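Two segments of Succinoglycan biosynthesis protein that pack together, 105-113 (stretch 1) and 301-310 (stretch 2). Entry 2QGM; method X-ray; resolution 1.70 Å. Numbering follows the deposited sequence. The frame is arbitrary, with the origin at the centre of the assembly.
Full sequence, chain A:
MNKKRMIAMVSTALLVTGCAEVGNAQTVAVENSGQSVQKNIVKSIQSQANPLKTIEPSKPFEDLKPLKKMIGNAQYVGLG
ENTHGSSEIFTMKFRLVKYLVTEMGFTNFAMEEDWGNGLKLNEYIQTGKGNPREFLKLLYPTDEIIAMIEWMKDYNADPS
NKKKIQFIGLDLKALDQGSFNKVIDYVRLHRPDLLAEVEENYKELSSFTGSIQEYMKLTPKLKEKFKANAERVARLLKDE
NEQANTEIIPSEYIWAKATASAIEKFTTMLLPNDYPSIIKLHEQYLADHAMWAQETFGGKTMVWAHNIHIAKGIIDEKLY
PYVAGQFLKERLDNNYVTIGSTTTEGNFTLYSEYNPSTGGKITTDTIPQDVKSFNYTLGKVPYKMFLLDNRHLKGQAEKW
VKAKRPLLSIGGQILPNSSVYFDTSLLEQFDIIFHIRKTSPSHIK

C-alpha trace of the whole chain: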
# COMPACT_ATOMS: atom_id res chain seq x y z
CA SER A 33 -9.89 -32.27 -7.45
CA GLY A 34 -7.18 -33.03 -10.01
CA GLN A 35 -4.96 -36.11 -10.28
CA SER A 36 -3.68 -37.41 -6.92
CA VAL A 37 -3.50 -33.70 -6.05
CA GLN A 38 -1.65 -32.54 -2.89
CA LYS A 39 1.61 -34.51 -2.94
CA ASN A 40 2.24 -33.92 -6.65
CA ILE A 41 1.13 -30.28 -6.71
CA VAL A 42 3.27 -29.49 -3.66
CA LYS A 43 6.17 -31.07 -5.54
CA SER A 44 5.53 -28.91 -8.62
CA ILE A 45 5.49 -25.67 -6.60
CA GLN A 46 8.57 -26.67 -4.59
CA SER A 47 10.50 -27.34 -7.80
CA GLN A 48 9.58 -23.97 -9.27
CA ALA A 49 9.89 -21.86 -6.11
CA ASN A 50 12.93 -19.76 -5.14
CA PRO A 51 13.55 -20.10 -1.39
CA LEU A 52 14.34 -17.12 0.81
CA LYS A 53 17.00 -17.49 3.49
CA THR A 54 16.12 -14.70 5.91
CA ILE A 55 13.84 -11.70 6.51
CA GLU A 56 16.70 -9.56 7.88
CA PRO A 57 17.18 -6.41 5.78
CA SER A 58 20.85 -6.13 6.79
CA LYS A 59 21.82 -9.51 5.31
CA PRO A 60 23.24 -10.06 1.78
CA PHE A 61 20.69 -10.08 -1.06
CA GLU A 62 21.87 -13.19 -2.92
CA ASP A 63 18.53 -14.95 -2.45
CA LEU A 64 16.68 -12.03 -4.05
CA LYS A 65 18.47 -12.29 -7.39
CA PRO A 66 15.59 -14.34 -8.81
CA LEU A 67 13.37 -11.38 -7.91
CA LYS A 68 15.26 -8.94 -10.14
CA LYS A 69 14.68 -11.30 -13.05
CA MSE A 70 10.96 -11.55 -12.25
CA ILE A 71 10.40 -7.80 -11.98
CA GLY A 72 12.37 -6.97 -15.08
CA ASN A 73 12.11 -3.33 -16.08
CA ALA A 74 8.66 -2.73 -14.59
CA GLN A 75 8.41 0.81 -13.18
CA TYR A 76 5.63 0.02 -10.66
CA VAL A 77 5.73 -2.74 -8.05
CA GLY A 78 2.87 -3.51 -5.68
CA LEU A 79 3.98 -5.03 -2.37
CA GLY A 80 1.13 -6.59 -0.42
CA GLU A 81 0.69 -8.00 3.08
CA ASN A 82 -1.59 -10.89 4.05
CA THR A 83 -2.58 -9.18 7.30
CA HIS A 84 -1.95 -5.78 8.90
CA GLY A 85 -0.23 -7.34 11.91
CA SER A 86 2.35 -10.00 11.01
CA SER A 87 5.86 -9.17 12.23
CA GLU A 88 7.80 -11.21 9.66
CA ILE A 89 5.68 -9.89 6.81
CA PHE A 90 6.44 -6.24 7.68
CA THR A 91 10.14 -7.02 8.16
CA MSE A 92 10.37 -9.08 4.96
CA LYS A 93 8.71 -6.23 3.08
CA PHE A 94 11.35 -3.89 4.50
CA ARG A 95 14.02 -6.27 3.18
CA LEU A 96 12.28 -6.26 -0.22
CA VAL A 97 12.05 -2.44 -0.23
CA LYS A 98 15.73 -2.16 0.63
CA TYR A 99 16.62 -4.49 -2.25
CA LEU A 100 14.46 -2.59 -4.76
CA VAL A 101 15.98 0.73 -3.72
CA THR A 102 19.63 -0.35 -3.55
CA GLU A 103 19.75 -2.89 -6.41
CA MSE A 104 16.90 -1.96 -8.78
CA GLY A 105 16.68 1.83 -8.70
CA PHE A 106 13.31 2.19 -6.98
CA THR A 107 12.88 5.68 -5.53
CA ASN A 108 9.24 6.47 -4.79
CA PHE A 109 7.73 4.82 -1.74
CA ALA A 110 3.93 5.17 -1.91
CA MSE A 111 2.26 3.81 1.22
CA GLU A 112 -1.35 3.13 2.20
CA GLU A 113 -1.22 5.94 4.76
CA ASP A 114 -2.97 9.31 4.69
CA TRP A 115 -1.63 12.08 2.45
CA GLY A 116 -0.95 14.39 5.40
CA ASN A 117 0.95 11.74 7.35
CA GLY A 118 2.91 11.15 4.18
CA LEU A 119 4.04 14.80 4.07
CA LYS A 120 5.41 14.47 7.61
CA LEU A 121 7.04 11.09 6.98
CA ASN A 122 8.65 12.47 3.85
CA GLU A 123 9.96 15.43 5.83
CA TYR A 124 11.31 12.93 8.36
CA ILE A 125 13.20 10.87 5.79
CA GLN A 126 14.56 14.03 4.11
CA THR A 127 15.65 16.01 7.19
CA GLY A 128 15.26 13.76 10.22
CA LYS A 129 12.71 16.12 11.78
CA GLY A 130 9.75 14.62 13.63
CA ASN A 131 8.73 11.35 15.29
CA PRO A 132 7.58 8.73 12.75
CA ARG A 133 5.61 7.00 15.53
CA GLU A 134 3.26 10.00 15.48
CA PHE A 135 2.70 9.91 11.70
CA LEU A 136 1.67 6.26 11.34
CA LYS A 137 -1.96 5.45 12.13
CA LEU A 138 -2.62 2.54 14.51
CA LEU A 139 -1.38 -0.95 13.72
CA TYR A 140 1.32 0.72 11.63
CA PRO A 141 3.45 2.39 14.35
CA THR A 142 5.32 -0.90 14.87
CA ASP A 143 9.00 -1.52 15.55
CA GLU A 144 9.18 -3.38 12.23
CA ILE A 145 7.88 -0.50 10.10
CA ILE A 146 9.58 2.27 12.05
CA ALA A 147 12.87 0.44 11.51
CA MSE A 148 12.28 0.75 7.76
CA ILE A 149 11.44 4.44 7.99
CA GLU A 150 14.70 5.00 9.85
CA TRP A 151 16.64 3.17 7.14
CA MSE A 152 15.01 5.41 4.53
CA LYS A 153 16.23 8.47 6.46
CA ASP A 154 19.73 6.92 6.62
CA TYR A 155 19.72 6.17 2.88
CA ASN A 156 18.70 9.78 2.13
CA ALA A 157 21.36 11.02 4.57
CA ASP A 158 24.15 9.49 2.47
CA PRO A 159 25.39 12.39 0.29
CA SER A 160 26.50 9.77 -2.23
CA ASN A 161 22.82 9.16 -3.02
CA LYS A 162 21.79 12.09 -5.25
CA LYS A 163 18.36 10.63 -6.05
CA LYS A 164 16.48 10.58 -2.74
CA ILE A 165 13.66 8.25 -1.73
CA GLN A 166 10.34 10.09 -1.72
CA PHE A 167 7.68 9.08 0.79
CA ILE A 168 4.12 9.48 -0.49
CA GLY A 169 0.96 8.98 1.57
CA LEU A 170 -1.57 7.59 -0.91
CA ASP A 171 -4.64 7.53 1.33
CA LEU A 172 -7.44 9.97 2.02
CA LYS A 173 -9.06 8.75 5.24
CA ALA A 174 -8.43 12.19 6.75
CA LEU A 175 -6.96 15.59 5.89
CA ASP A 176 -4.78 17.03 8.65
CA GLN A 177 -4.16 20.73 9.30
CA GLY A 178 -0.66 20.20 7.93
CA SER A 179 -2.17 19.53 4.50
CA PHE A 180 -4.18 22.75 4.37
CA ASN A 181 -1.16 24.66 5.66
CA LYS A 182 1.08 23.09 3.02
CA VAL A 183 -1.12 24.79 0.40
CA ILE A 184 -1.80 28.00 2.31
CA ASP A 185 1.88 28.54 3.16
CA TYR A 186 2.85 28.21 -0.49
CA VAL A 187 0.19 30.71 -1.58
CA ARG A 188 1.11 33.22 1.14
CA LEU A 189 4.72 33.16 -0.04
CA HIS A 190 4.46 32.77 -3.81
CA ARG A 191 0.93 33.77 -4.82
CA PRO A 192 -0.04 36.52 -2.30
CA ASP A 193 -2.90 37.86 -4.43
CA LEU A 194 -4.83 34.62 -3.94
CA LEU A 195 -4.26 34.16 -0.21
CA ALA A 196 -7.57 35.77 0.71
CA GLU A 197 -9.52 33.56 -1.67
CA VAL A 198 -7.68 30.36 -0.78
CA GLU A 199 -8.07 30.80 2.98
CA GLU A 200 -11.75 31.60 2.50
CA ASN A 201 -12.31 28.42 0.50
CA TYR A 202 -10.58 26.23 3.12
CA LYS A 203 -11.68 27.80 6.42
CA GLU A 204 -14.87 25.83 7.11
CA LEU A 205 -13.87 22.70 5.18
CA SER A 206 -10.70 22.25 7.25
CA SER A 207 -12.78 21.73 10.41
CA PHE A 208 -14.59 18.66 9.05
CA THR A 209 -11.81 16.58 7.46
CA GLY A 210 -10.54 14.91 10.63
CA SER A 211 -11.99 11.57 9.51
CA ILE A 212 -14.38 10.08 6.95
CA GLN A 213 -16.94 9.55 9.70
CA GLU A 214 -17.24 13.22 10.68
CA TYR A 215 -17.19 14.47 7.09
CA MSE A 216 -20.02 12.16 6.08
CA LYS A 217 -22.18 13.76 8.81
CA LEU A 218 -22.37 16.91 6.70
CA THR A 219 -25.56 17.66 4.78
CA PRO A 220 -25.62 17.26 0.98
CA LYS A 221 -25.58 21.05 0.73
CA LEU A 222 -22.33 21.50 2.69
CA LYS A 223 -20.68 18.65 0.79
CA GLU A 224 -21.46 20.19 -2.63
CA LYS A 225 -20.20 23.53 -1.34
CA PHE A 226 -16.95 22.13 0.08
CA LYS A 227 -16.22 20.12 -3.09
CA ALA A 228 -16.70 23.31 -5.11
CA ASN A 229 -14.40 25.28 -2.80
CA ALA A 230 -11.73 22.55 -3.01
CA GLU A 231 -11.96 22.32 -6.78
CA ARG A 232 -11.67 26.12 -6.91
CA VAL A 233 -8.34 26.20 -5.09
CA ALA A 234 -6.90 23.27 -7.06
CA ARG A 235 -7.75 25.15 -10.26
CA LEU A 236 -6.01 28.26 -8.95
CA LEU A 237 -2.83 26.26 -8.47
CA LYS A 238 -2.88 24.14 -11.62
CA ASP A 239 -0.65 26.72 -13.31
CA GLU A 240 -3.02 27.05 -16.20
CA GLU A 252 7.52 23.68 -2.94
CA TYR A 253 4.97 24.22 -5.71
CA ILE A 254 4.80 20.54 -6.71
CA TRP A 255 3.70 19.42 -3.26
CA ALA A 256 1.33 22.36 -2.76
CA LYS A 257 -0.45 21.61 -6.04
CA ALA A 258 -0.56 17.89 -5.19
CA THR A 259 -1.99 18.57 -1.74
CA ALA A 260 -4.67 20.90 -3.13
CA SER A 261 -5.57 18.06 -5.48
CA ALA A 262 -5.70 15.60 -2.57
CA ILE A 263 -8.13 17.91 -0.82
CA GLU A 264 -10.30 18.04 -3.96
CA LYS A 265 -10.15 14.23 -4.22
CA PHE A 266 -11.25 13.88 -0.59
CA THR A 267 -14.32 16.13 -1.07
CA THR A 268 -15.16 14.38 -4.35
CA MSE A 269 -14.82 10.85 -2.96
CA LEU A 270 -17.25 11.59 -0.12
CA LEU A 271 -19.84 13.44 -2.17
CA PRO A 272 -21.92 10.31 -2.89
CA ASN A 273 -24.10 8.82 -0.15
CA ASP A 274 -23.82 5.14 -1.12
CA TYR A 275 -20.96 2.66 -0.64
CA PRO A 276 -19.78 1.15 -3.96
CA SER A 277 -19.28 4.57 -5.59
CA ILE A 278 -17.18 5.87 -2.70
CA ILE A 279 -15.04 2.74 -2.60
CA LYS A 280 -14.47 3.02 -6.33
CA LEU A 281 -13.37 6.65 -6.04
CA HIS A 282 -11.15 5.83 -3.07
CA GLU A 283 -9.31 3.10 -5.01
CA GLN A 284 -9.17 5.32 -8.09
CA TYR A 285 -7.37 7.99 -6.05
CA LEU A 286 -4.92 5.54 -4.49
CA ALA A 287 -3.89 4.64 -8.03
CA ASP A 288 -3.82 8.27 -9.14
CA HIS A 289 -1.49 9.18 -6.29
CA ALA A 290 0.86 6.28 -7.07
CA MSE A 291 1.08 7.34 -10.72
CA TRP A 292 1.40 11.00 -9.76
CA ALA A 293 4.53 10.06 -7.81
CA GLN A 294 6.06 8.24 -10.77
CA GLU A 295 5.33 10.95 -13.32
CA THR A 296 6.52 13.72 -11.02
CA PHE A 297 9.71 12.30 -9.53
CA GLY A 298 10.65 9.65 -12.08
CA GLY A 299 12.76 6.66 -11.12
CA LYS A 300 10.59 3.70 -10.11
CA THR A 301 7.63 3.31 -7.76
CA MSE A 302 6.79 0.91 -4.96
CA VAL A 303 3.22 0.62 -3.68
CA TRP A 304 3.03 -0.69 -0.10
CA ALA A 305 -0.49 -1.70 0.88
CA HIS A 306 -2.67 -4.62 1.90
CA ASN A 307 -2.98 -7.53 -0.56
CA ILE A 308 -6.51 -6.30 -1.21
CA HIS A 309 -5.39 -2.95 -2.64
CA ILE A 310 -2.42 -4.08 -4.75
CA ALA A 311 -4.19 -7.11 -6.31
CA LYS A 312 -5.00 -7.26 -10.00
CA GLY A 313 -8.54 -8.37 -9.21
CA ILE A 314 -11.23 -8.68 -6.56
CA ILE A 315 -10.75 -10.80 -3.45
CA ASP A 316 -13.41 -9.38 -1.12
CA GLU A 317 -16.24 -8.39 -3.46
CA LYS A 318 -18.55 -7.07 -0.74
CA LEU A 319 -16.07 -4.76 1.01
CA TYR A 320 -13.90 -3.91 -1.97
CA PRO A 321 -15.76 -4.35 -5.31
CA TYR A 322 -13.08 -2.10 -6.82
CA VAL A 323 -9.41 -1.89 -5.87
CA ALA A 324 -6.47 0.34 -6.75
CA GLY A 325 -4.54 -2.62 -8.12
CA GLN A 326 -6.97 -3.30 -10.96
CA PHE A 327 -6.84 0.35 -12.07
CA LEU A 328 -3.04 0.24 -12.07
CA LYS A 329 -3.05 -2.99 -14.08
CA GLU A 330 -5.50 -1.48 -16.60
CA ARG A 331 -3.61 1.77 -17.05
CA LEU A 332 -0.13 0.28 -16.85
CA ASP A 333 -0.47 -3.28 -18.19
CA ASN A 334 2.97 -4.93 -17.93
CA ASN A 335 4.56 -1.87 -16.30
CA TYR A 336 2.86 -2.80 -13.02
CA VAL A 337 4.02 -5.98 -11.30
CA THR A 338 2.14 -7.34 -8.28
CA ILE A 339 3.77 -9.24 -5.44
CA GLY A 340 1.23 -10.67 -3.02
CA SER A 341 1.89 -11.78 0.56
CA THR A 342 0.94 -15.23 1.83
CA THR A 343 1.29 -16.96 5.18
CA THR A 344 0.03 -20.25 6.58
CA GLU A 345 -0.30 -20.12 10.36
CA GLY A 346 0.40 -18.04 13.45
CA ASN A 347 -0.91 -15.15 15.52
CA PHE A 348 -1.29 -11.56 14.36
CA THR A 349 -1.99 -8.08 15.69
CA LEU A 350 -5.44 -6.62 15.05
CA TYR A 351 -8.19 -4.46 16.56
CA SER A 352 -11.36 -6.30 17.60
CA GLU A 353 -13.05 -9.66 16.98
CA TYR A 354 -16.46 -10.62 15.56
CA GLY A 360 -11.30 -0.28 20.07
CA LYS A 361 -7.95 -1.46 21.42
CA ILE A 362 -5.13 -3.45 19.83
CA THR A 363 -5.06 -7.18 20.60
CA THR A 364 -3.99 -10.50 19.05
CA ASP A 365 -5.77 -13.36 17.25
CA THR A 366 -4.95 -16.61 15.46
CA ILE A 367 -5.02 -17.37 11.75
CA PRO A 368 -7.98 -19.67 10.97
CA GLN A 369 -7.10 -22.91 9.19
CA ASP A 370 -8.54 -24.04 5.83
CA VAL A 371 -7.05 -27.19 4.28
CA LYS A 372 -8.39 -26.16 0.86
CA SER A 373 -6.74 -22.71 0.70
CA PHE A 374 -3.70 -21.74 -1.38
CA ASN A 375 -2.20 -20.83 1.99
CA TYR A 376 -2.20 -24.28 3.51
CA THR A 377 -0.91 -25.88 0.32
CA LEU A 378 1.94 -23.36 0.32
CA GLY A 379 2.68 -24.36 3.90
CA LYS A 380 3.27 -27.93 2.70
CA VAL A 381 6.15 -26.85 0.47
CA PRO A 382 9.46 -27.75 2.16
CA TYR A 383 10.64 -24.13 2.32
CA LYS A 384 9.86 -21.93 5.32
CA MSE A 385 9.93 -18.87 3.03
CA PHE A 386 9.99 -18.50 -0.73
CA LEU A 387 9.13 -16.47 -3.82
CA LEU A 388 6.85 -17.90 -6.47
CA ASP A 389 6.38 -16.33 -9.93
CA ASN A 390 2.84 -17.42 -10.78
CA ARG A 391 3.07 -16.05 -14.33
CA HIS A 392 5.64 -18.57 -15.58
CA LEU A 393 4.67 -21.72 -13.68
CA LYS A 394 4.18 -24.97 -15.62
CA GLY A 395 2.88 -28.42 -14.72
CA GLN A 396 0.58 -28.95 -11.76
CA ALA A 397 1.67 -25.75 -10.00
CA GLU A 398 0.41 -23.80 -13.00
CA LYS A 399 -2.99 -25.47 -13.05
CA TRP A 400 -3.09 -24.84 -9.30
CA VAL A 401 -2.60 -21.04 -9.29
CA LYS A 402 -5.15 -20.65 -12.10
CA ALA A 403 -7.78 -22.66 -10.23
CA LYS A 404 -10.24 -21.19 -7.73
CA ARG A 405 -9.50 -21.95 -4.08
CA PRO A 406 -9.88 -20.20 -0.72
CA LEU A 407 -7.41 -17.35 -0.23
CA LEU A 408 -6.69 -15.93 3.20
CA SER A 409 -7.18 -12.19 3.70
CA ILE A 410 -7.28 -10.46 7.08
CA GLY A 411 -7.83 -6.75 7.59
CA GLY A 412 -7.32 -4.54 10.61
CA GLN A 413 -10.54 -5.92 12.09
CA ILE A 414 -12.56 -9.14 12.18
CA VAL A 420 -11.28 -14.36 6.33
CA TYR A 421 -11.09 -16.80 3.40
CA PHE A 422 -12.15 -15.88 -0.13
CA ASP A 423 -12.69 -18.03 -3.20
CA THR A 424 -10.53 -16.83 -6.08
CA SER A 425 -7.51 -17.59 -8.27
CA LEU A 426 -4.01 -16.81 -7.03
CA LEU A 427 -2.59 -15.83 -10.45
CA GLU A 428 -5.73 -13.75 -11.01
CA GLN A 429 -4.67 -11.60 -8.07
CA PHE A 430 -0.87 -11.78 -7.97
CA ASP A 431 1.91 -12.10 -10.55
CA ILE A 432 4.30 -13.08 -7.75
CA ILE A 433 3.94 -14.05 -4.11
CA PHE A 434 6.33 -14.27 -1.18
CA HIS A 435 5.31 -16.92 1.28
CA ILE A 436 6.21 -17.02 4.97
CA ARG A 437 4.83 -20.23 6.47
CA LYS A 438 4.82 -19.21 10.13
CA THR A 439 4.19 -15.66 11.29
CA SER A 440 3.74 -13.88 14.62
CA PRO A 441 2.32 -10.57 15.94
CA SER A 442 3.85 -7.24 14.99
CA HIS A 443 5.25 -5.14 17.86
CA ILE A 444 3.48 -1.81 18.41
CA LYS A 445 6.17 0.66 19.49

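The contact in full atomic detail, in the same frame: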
# COMPACT_ATOMS: atom_id res chain seq x y z
N GLY A 105 17.02 0.44 -8.43
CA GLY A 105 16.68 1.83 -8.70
C GLY A 105 15.27 2.30 -8.37
O GLY A 105 14.75 3.17 -9.07
N PHE A 106 14.64 1.73 -7.35
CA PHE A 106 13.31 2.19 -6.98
C PHE A 106 13.52 3.40 -6.07
O PHE A 106 14.41 3.40 -5.22
CB PHE A 106 12.52 1.06 -6.31
CG PHE A 106 11.84 0.15 -7.30
CD1 PHE A 106 10.50 0.34 -7.63
CD2 PHE A 106 12.56 -0.85 -7.94
CE1 PHE A 106 9.88 -0.46 -8.61
CE2 PHE A 106 11.96 -1.66 -8.92
CZ PHE A 106 10.62 -1.46 -9.25
N THR A 107 12.71 4.43 -6.27
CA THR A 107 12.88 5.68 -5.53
C THR A 107 11.65 6.27 -4.86
O THR A 107 11.76 7.04 -3.90
CB THR A 107 13.46 6.73 -6.47
OG1 THR A 107 12.65 6.80 -7.64
CG2 THR A 107 14.89 6.36 -6.87
N ASN A 108 10.47 5.94 -5.36
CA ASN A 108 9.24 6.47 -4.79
C ASN A 108 8.57 5.42 -3.91
O ASN A 108 8.24 4.33 -4.38
CB ASN A 108 8.26 6.88 -5.90
CG ASN A 108 8.89 7.83 -6.89
OD1 ASN A 108 8.79 7.64 -8.10
ND2 ASN A 108 9.53 8.87 -6.37
N PHE A 109 8.38 5.75 -2.64
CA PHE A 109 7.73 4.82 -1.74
C PHE A 109 6.34 5.35 -1.44
O PHE A 109 6.18 6.29 -0.64
CB PHE A 109 8.54 4.68 -0.45
CG PHE A 109 7.98 3.66 0.50
CD1 PHE A 109 8.11 2.30 0.25
CD2 PHE A 109 7.28 4.07 1.64
CE1 PHE A 109 7.54 1.35 1.11
CE2 PHE A 109 6.70 3.14 2.50
CZ PHE A 109 6.83 1.78 2.23
N ALA A 110 5.33 4.76 -2.08
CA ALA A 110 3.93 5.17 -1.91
C ALA A 110 3.24 4.19 -0.98
O ALA A 110 3.04 3.02 -1.32
CB ALA A 110 3.22 5.20 -3.28
N MSE A 111 2.87 4.67 0.21
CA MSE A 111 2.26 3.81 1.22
C MSE A 111 0.78 4.08 1.45
O MSE A 111 0.31 5.19 1.25
CB MSE A 111 3.02 3.99 2.55
CG MSE A 111 2.57 3.06 3.67
SE MSE A 111 3.47 3.41 5.35
CE MSE A 111 4.32 1.71 5.62
N GLU A 112 0.07 3.04 1.89
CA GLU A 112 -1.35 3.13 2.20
C GLU A 112 -1.39 3.79 3.57
O GLU A 112 -1.53 3.13 4.60
CB GLU A 112 -1.97 1.72 2.25
CG GLU A 112 -3.48 1.70 2.46
CD GLU A 112 -4.05 0.30 2.69
OE1 GLU A 112 -3.33 -0.70 2.46
OE2 GLU A 112 -5.22 0.20 3.10
N GLU A 113 -1.22 5.11 3.56
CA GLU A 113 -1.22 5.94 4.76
C GLU A 113 -1.73 7.29 4.25
O GLU A 113 -1.54 7.63 3.08
CB GLU A 113 0.21 6.07 5.30
CG GLU A 113 0.39 7.01 6.50
CD GLU A 113 -0.50 6.65 7.67
OE1 GLU A 113 -1.57 7.29 7.84
OE2 GLU A 113 -0.14 5.72 8.42
N THR A 301 8.56 3.24 -8.88
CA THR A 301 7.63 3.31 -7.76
C THR A 301 7.18 2.02 -7.10
O THR A 301 6.82 1.04 -7.75
CB THR A 301 6.36 4.05 -8.18
OG1 THR A 301 6.73 5.32 -8.70
CG2 THR A 301 5.41 4.23 -7.00
N MSE A 302 7.21 2.04 -5.77
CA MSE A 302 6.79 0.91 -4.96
C MSE A 302 5.48 1.28 -4.29
O MSE A 302 5.34 2.38 -3.75
CB MSE A 302 7.83 0.61 -3.89
CG MSE A 302 9.22 0.24 -4.41
SE MSE A 302 10.55 0.33 -2.98
CE MSE A 302 10.74 2.24 -2.95
N VAL A 303 4.50 0.38 -4.33
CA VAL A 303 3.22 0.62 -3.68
C VAL A 303 3.09 -0.39 -2.53
O VAL A 303 2.97 -1.60 -2.75
CB VAL A 303 2.04 0.46 -4.66
CG1 VAL A 303 0.70 0.62 -3.92
CG2 VAL A 303 2.16 1.51 -5.75
N TRP A 304 3.14 0.13 -1.31
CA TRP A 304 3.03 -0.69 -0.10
C TRP A 304 1.60 -0.59 0.39
O TRP A 304 1.13 0.49 0.75
CB TRP A 304 3.99 -0.16 0.96
CG TRP A 304 3.90 -0.83 2.31
CD1 TRP A 304 2.79 -0.92 3.11
CD2 TRP A 304 4.97 -1.43 3.04
NE1 TRP A 304 3.12 -1.53 4.30
CE2 TRP A 304 4.46 -1.85 4.28
CE3 TRP A 304 6.33 -1.64 2.77
CZ2 TRP A 304 5.25 -2.48 5.25
CZ3 TRP A 304 7.12 -2.27 3.73
CH2 TRP A 304 6.57 -2.68 4.96
N ALA A 305 0.89 -1.71 0.43
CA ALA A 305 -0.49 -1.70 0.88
C ALA A 305 -0.92 -3.13 1.17
O ALA A 305 -0.14 -4.05 1.01
CB ALA A 305 -1.38 -1.10 -0.21
N HIS A 306 -2.16 -3.29 1.62
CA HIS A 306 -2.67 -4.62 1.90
C HIS A 306 -2.81 -5.37 0.58
O HIS A 306 -2.92 -4.76 -0.48
CB HIS A 306 -4.04 -4.53 2.57
CG HIS A 306 -4.50 -5.82 3.16
ND1 HIS A 306 -4.95 -6.88 2.39
CD2 HIS A 306 -4.56 -6.24 4.44
CE1 HIS A 306 -5.26 -7.89 3.18
NE2 HIS A 306 -5.03 -7.53 4.43
N ASN A 307 -2.79 -6.70 0.64
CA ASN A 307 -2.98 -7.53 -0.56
C ASN A 307 -4.20 -7.04 -1.33
O ASN A 307 -4.19 -6.94 -2.55
CB ASN A 307 -3.24 -8.99 -0.19
CG ASN A 307 -1.98 -9.78 0.07
OD1 ASN A 307 -0.87 -9.34 -0.23
ND2 ASN A 307 -2.15 -10.99 0.60
N ILE A 308 -5.27 -6.75 -0.60
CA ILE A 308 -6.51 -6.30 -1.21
C ILE A 308 -6.36 -5.14 -2.19
O ILE A 308 -6.94 -5.15 -3.27
CB ILE A 308 -7.52 -5.89 -0.11
CG1 ILE A 308 -7.93 -7.12 0.70
CG2 ILE A 308 -8.71 -5.17 -0.74
CD1 ILE A 308 -8.69 -8.16 -0.09
N HIS A 309 -5.57 -4.13 -1.80
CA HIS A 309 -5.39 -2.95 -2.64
C HIS A 309 -4.40 -3.08 -3.80
O HIS A 309 -4.56 -2.40 -4.81
CB HIS A 309 -5.00 -1.76 -1.76
CG HIS A 309 -6.05 -1.40 -0.75
ND1 HIS A 309 -7.24 -0.80 -1.09
CD2 HIS A 309 -6.09 -1.59 0.59
CE1 HIS A 309 -7.98 -0.64 -0.01
NE2 HIS A 309 -7.30 -1.12 1.03
N ILE A 310 -3.39 -3.93 -3.67
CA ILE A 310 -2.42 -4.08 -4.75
C ILE A 310 -2.80 -5.14 -5.78
O ILE A 310 -2.27 -5.15 -6.89
CB ILE A 310 -0.99 -4.38 -4.20
CG1 ILE A 310 -0.96 -5.71 -3.46
CG2 ILE A 310 -0.55 -3.24 -3.28
CD1 ILE A 310 -0.53 -6.88 -4.34

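The contact is built on two neighbouring parallel strands, in which Asn 108 to Met 111 pair in register with Thr 301 to Trp 304, joined by a ladder of backbone hydrogen bonds. Met 302 uses both its backbone N and its backbone O: its N donates to Asn 108 O at 2.9 Å, nearly in line, and its O accepts from Ala 110 N, also at 2.9 Å. Ala 110 continues the ladder, its O accepting from Trp 304 N at 2.9 Å. The last rung, Glu 112 N to Trp 304 O at 3.0 Å, is more bent, with an angle of 137° at the hydrogen, where the first stretch begins to turn a corner. This alternation is characteristic of parallel pairing, in which a residue on one strand bonds to two residues on the other that flank its own partner. Between the rungs, CA-H groups also approach carbonyl oxygens, as where Val 303 CA lies 3.4 Å from Ala 110 O.

Beyond the ladder a side chain takes over. Glu 112 points toward the second stretch with chi1 and chi2 both t, and this extended form carries its carboxylate to the backbone: OE1 accepts from His 306 N at 3.0 Å. A glutamate suits this place because it combines reach with a strong acceptor for an amide just ahead of a helix. The other oxygen, OE2, lies 3.2 Å from His 309 CD2, but its approach to the imidazole is poorly angled for a hydrogen bond. His 306 is itself the N-cap, its ND1 accepting from Ile 308 N at 3.0 Å, so its backbone and side chain serve different partners.

The sheet's two faces differ in character. One carries Phe 109, Met 111, Met 302 and Trp 304, all large and buried. Met 111, a selenomethionine, lays its CE over the indole, 3.8 Å from the centroid of the five-membered ring of Trp 304 and only 13° off the normal; a flexible thioether-like chain ending in a methyl is well fitted to cover a flat aromatic surface. Phe 109 meets the same indole obliquely, its CZ 3.5 Å from Trp 304 CE3 and the ring planes at 68°. Met 302, also selenomethionine, reaches back along the first stretch: its CG is 3.5 Å from Phe 106 CD1, and its CE 4.1 Å from Phe 109 CB.

The face bearing Asn 108, Ala 110, Thr 301 and Val 303 has smaller side chains. Here Ala 110 CB comes within 4.4 Å of Thr 301 CG2, a light contact between methyl groups.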